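Local coordinates for yersinopine synthase (Yersinia pestis, PDB 6C4M), which catalyses the NADPH-dependent reductive condensation of pyruvate with an aminobutanoate intermediate, the last step in making the metallophore yersinopine, at residues E317-N329 / M336-L348. Sequence-based numbering, arbitrary orientation.
Sequences EEINLLRFLNDDN and MVSRRWIDEFPQL
D327 OD1 is gripped twice: R339 NH1 reaches it from the other segment at 3.0 Å, and N326 ND2, its neighbour in sequence, meets it nearly along its C-O axis. The second oxygen, D327 OD2, takes R339 NH2 at 2.9 Å, so the guanidinium meets the carboxylate of D327 end-on, one nitrogen to each oxygen. Both oxygens use their syn lone pairs and the two planes are nearly coplanar, a geometry that fixes the rotation of both groups. R339 gets there by a chain bent at chi2 and chi3, which brings one guanidinium face over I342 CD1; a long salt bridge to D343 completes a D327-R339-D343 network, in which the arginine probably offsets the repulsion between the two carboxylates. N326 is held at its other end too, its OD1 accepting from V332 N.

The pair illustrates how two short helices, 321-329 and 339-344, can lock at a steep angle (123° between their directions, axes 7.9 Å apart) by one knob-into-hole contact. I342 is the knob, set among L322, R323, N326 and D327, with CG2 lying 3.6 Å from R323 CA and CD1 against the N326 amide. L322 answers from across: its CD2 lies beside V337 CG1 and W341 CB, while its CB sits over one face of the F345 ring, a CH-pi contact 3.9 Å from the centroid.

N320 works at both helices. With CG anti to the backbone N (chi1 178°), its OD1 accepts from R323 N, which comes from above the carbonyl plane, the N-cap bond of helix 321-329. N320 ND2 gives I342 O a nearly straight 2.7 Å bond and also touches P346 CD, the two side chains crossing at about a right angle. W341 NE1 hydrogen-bonds E352 OE2 of helix 350-364, and its side chain packs on P294 of the second subunit.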
# COMPACT_ATOMS: atom_id res chain seq x y z
N GLU A 317 4.34 30.18 -11.85
CA GLU A 317 3.21 29.37 -11.43
C GLU A 317 3.69 28.03 -10.91
O GLU A 317 4.63 27.43 -11.47
CB GLU A 317 2.25 29.17 -12.61
CG GLU A 317 1.40 30.38 -12.94
CD GLU A 317 0.13 30.45 -12.07
OE1 GLU A 317 0.04 29.69 -11.08
OE2 GLU A 317 -0.78 31.26 -12.39
N GLU A 318 3.03 27.54 -9.86
CA GLU A 318 3.32 26.21 -9.34
C GLU A 318 2.81 25.15 -10.30
O GLU A 318 1.90 25.38 -11.09
CB GLU A 318 2.71 26.01 -7.96
CG GLU A 318 1.17 25.89 -7.90
CD GLU A 318 0.46 27.23 -8.03
OE1 GLU A 318 1.09 28.22 -8.46
OE2 GLU A 318 -0.73 27.29 -7.71
N ILE A 319 3.42 23.97 -10.23
CA ILE A 319 2.93 22.81 -10.98
C ILE A 319 1.76 22.16 -10.25
O ILE A 319 1.49 22.48 -9.09
CB ILE A 319 4.06 21.79 -11.20
CG1 ILE A 319 4.39 21.02 -9.91
CG2 ILE A 319 5.31 22.49 -11.74
CD1 ILE A 319 5.43 19.93 -10.11
N ASN A 320 1.04 21.27 -10.95
CA ASN A 320 0.15 20.28 -10.36
C ASN A 320 0.98 19.03 -10.08
O ASN A 320 1.29 18.26 -10.99
CB ASN A 320 -0.99 19.97 -11.33
CG ASN A 320 -1.96 18.89 -10.79
OD1 ASN A 320 -1.60 18.10 -9.93
ND2 ASN A 320 -3.18 18.85 -11.34
N LEU A 321 1.35 18.84 -8.80
CA LEU A 321 2.27 17.76 -8.46
C LEU A 321 1.74 16.40 -8.88
O LEU A 321 2.45 15.61 -9.50
CB LEU A 321 2.56 17.79 -6.96
CG LEU A 321 3.42 16.62 -6.47
CD1 LEU A 321 4.79 16.59 -7.14
CD2 LEU A 321 3.55 16.70 -4.95
N LEU A 322 0.48 16.11 -8.56
CA LEU A 322 -0.02 14.77 -8.82
C LEU A 322 -0.17 14.51 -10.33
O LEU A 322 0.23 13.45 -10.83
CB LEU A 322 -1.35 14.56 -8.06
CG LEU A 322 -1.93 13.15 -8.15
CD1 LEU A 322 -0.95 12.06 -7.67
CD2 LEU A 322 -3.30 13.02 -7.43
N ARG A 323 -0.66 15.51 -11.09
CA ARG A 323 -0.68 15.37 -12.55
C ARG A 323 0.72 15.15 -13.11
O ARG A 323 0.91 14.30 -13.99
CB ARG A 323 -1.32 16.61 -13.21
CG ARG A 323 -1.50 16.51 -14.77
CD ARG A 323 -1.38 17.88 -15.49
NE ARG A 323 -0.07 18.41 -15.19
CZ ARG A 323 1.07 17.96 -15.70
NH1 ARG A 323 1.06 17.00 -16.63
NH2 ARG A 323 2.21 18.49 -15.30
N PHE A 324 1.70 15.92 -12.63
CA PHE A 324 3.08 15.75 -13.08
C PHE A 324 3.59 14.35 -12.78
O PHE A 324 4.15 13.68 -13.65
CB PHE A 324 3.97 16.81 -12.39
CG PHE A 324 5.45 16.66 -12.66
CD1 PHE A 324 5.97 16.90 -13.94
CD2 PHE A 324 6.33 16.34 -11.63
CE1 PHE A 324 7.34 16.78 -14.18
CE2 PHE A 324 7.70 16.23 -11.87
CZ PHE A 324 8.20 16.46 -13.14
N LEU A 325 3.43 13.89 -11.53
CA LEU A 325 3.89 12.55 -11.19
C LEU A 325 3.23 11.49 -12.05
O LEU A 325 3.89 10.56 -12.53
CB LEU A 325 3.60 12.24 -9.73
CG LEU A 325 4.27 13.11 -8.69
CD1 LEU A 325 3.73 12.79 -7.27
CD2 LEU A 325 5.78 12.93 -8.73
N ASN A 326 1.92 11.57 -12.21
CA ASN A 326 1.21 10.50 -12.91
C ASN A 326 1.40 10.64 -14.41
O ASN A 326 1.81 9.68 -15.08
CB ASN A 326 -0.27 10.53 -12.56
CG ASN A 326 -1.01 9.28 -13.01
OD1 ASN A 326 -1.03 8.26 -12.32
ND2 ASN A 326 -1.63 9.36 -14.19
N ASP A 327 1.13 11.83 -14.95
CA ASP A 327 1.00 11.97 -16.40
C ASP A 327 2.34 12.27 -17.08
O ASP A 327 2.49 11.97 -18.27
CB ASP A 327 -0.01 13.08 -16.76
CG ASP A 327 -1.44 12.71 -16.41
OD1 ASP A 327 -1.70 11.60 -15.86
OD2 ASP A 327 -2.32 13.57 -16.68
N ASP A 328 3.30 12.85 -16.39
CA ASP A 328 4.62 13.08 -16.99
C ASP A 328 5.69 12.09 -16.56
O ASP A 328 6.75 12.05 -17.20
CB ASP A 328 5.11 14.49 -16.67
CG ASP A 328 4.19 15.58 -17.21
OD1 ASP A 328 3.35 15.28 -18.08
OD2 ASP A 328 4.32 16.74 -16.76
N ASN A 329 5.48 11.30 -15.50
CA ASN A 329 6.52 10.37 -15.06
C ASN A 329 6.06 8.91 -15.07
O ASN A 329 6.36 8.19 -16.03
CB ASN A 329 7.04 10.82 -13.68
CG ASN A 329 7.81 12.13 -13.77
OD1 ASN A 329 9.04 12.12 -13.89
ND2 ASN A 329 7.09 13.26 -13.76
N MET A 336 -7.03 3.26 -8.61
CA MET A 336 -6.30 3.74 -7.45
C MET A 336 -6.34 5.26 -7.36
O MET A 336 -6.91 5.81 -6.42
CB MET A 336 -4.86 3.22 -7.50
CG MET A 336 -4.78 1.72 -7.51
SD MET A 336 -5.42 1.01 -5.91
CE MET A 336 -4.01 1.32 -4.89
N VAL A 337 -5.82 5.96 -8.36
CA VAL A 337 -5.82 7.42 -8.35
C VAL A 337 -6.73 7.92 -9.46
O VAL A 337 -6.38 7.84 -10.64
CB VAL A 337 -4.41 7.99 -8.51
CG1 VAL A 337 -4.46 9.51 -8.55
CG2 VAL A 337 -3.51 7.49 -7.36
N SER A 338 -7.85 8.53 -9.08
CA SER A 338 -8.85 8.90 -10.07
C SER A 338 -8.35 10.07 -10.93
O SER A 338 -7.44 10.82 -10.56
CB SER A 338 -10.15 9.28 -9.38
OG SER A 338 -9.93 10.45 -8.61
N ARG A 339 -8.96 10.22 -12.11
CA ARG A 339 -8.66 11.41 -12.91
C ARG A 339 -9.13 12.65 -12.19
O ARG A 339 -8.51 13.71 -12.31
CB ARG A 339 -9.32 11.35 -14.30
CG ARG A 339 -8.80 10.27 -15.23
CD ARG A 339 -7.30 10.31 -15.35
NE ARG A 339 -6.79 11.65 -15.67
CZ ARG A 339 -5.51 11.91 -15.93
NH1 ARG A 339 -4.62 10.93 -15.97
NH2 ARG A 339 -5.14 13.15 -16.17
N ARG A 340 -10.22 12.55 -11.43
CA ARG A 340 -10.62 13.70 -10.62
C ARG A 340 -9.51 14.10 -9.65
O ARG A 340 -9.24 15.29 -9.46
CB ARG A 340 -11.90 13.38 -9.85
CG ARG A 340 -12.51 14.60 -9.15
CD ARG A 340 -13.39 14.18 -7.97
NE ARG A 340 -13.09 15.03 -6.80
CZ ARG A 340 -12.68 14.61 -5.62
NH1 ARG A 340 -12.52 13.31 -5.35
NH2 ARG A 340 -12.45 15.50 -4.68
N TRP A 341 -8.87 13.12 -8.99
CA TRP A 341 -7.83 13.47 -8.03
C TRP A 341 -6.66 14.18 -8.73
O TRP A 341 -6.08 15.14 -8.21
CB TRP A 341 -7.36 12.21 -7.29
CG TRP A 341 -8.07 11.95 -5.94
CD1 TRP A 341 -9.00 12.75 -5.32
CD2 TRP A 341 -7.89 10.82 -5.07
NE1 TRP A 341 -9.38 12.20 -4.13
CE2 TRP A 341 -8.71 11.01 -3.95
CE3 TRP A 341 -7.08 9.68 -5.13
CZ2 TRP A 341 -8.77 10.10 -2.91
CZ3 TRP A 341 -7.13 8.79 -4.10
CH2 TRP A 341 -7.96 8.99 -2.99
N ILE A 342 -6.33 13.73 -9.93
CA ILE A 342 -5.22 14.30 -10.69
C ILE A 342 -5.55 15.73 -11.12
O ILE A 342 -4.77 16.66 -10.89
CB ILE A 342 -4.91 13.39 -11.88
CG1 ILE A 342 -4.21 12.13 -11.36
CG2 ILE A 342 -4.06 14.12 -12.96
CD1 ILE A 342 -4.24 10.95 -12.33
N ASP A 343 -6.72 15.91 -11.75
CA ASP A 343 -7.04 17.21 -12.35
C ASP A 343 -7.29 18.26 -11.29
O ASP A 343 -7.02 19.44 -11.51
CB ASP A 343 -8.30 17.14 -13.23
CG ASP A 343 -8.16 16.19 -14.40
OD1 ASP A 343 -7.02 15.96 -14.83
OD2 ASP A 343 -9.22 15.69 -14.88
N GLU A 344 -7.85 17.86 -10.15
CA GLU A 344 -8.26 18.83 -9.15
C GLU A 344 -7.27 18.91 -7.99
O GLU A 344 -7.50 19.69 -7.06
CB GLU A 344 -9.67 18.48 -8.64
CG GLU A 344 -10.73 18.38 -9.76
CD GLU A 344 -12.17 18.15 -9.26
OE1 GLU A 344 -12.37 17.92 -8.04
OE2 GLU A 344 -13.10 18.21 -10.10
N PHE A 345 -6.18 18.14 -8.04
CA PHE A 345 -5.24 18.05 -6.92
C PHE A 345 -4.95 19.39 -6.26
O PHE A 345 -5.01 19.46 -5.03
CB PHE A 345 -3.91 17.41 -7.35
CG PHE A 345 -2.92 17.26 -6.22
CD1 PHE A 345 -3.03 16.23 -5.29
CD2 PHE A 345 -1.88 18.16 -6.09
CE1 PHE A 345 -2.11 16.10 -4.27
CE2 PHE A 345 -0.98 18.04 -5.07
CZ PHE A 345 -1.09 17.01 -4.16
N PRO A 346 -4.62 20.46 -6.99
CA PRO A 346 -4.24 21.70 -6.31
C PRO A 346 -5.38 22.32 -5.54
O PRO A 346 -5.12 23.06 -4.58
CB PRO A 346 -3.76 22.61 -7.46
CG PRO A 346 -3.55 21.71 -8.65
CD PRO A 346 -4.56 20.59 -8.45
N GLN A 347 -6.63 22.01 -5.87
CA GLN A 347 -7.75 22.52 -5.08
C GLN A 347 -8.23 21.56 -4.01
O GLN A 347 -9.16 21.90 -3.27
CB GLN A 347 -8.94 22.87 -5.97
CG GLN A 347 -8.71 24.07 -6.89
CD GLN A 347 -7.74 23.75 -8.00
OE1 GLN A 347 -6.62 24.26 -8.02
NE2 GLN A 347 -8.16 22.89 -8.92
N LEU A 348 -7.66 20.37 -3.91
CA LEU A 348 -8.13 19.43 -2.91
C LEU A 348 -7.66 19.91 -1.54
O LEU A 348 -6.61 20.53 -1.44
CB LEU A 348 -7.58 18.02 -3.15
CG LEU A 348 -7.91 17.37 -4.48
CD1 LEU A 348 -7.21 16.02 -4.59
CD2 LEU A 348 -9.40 17.23 -4.61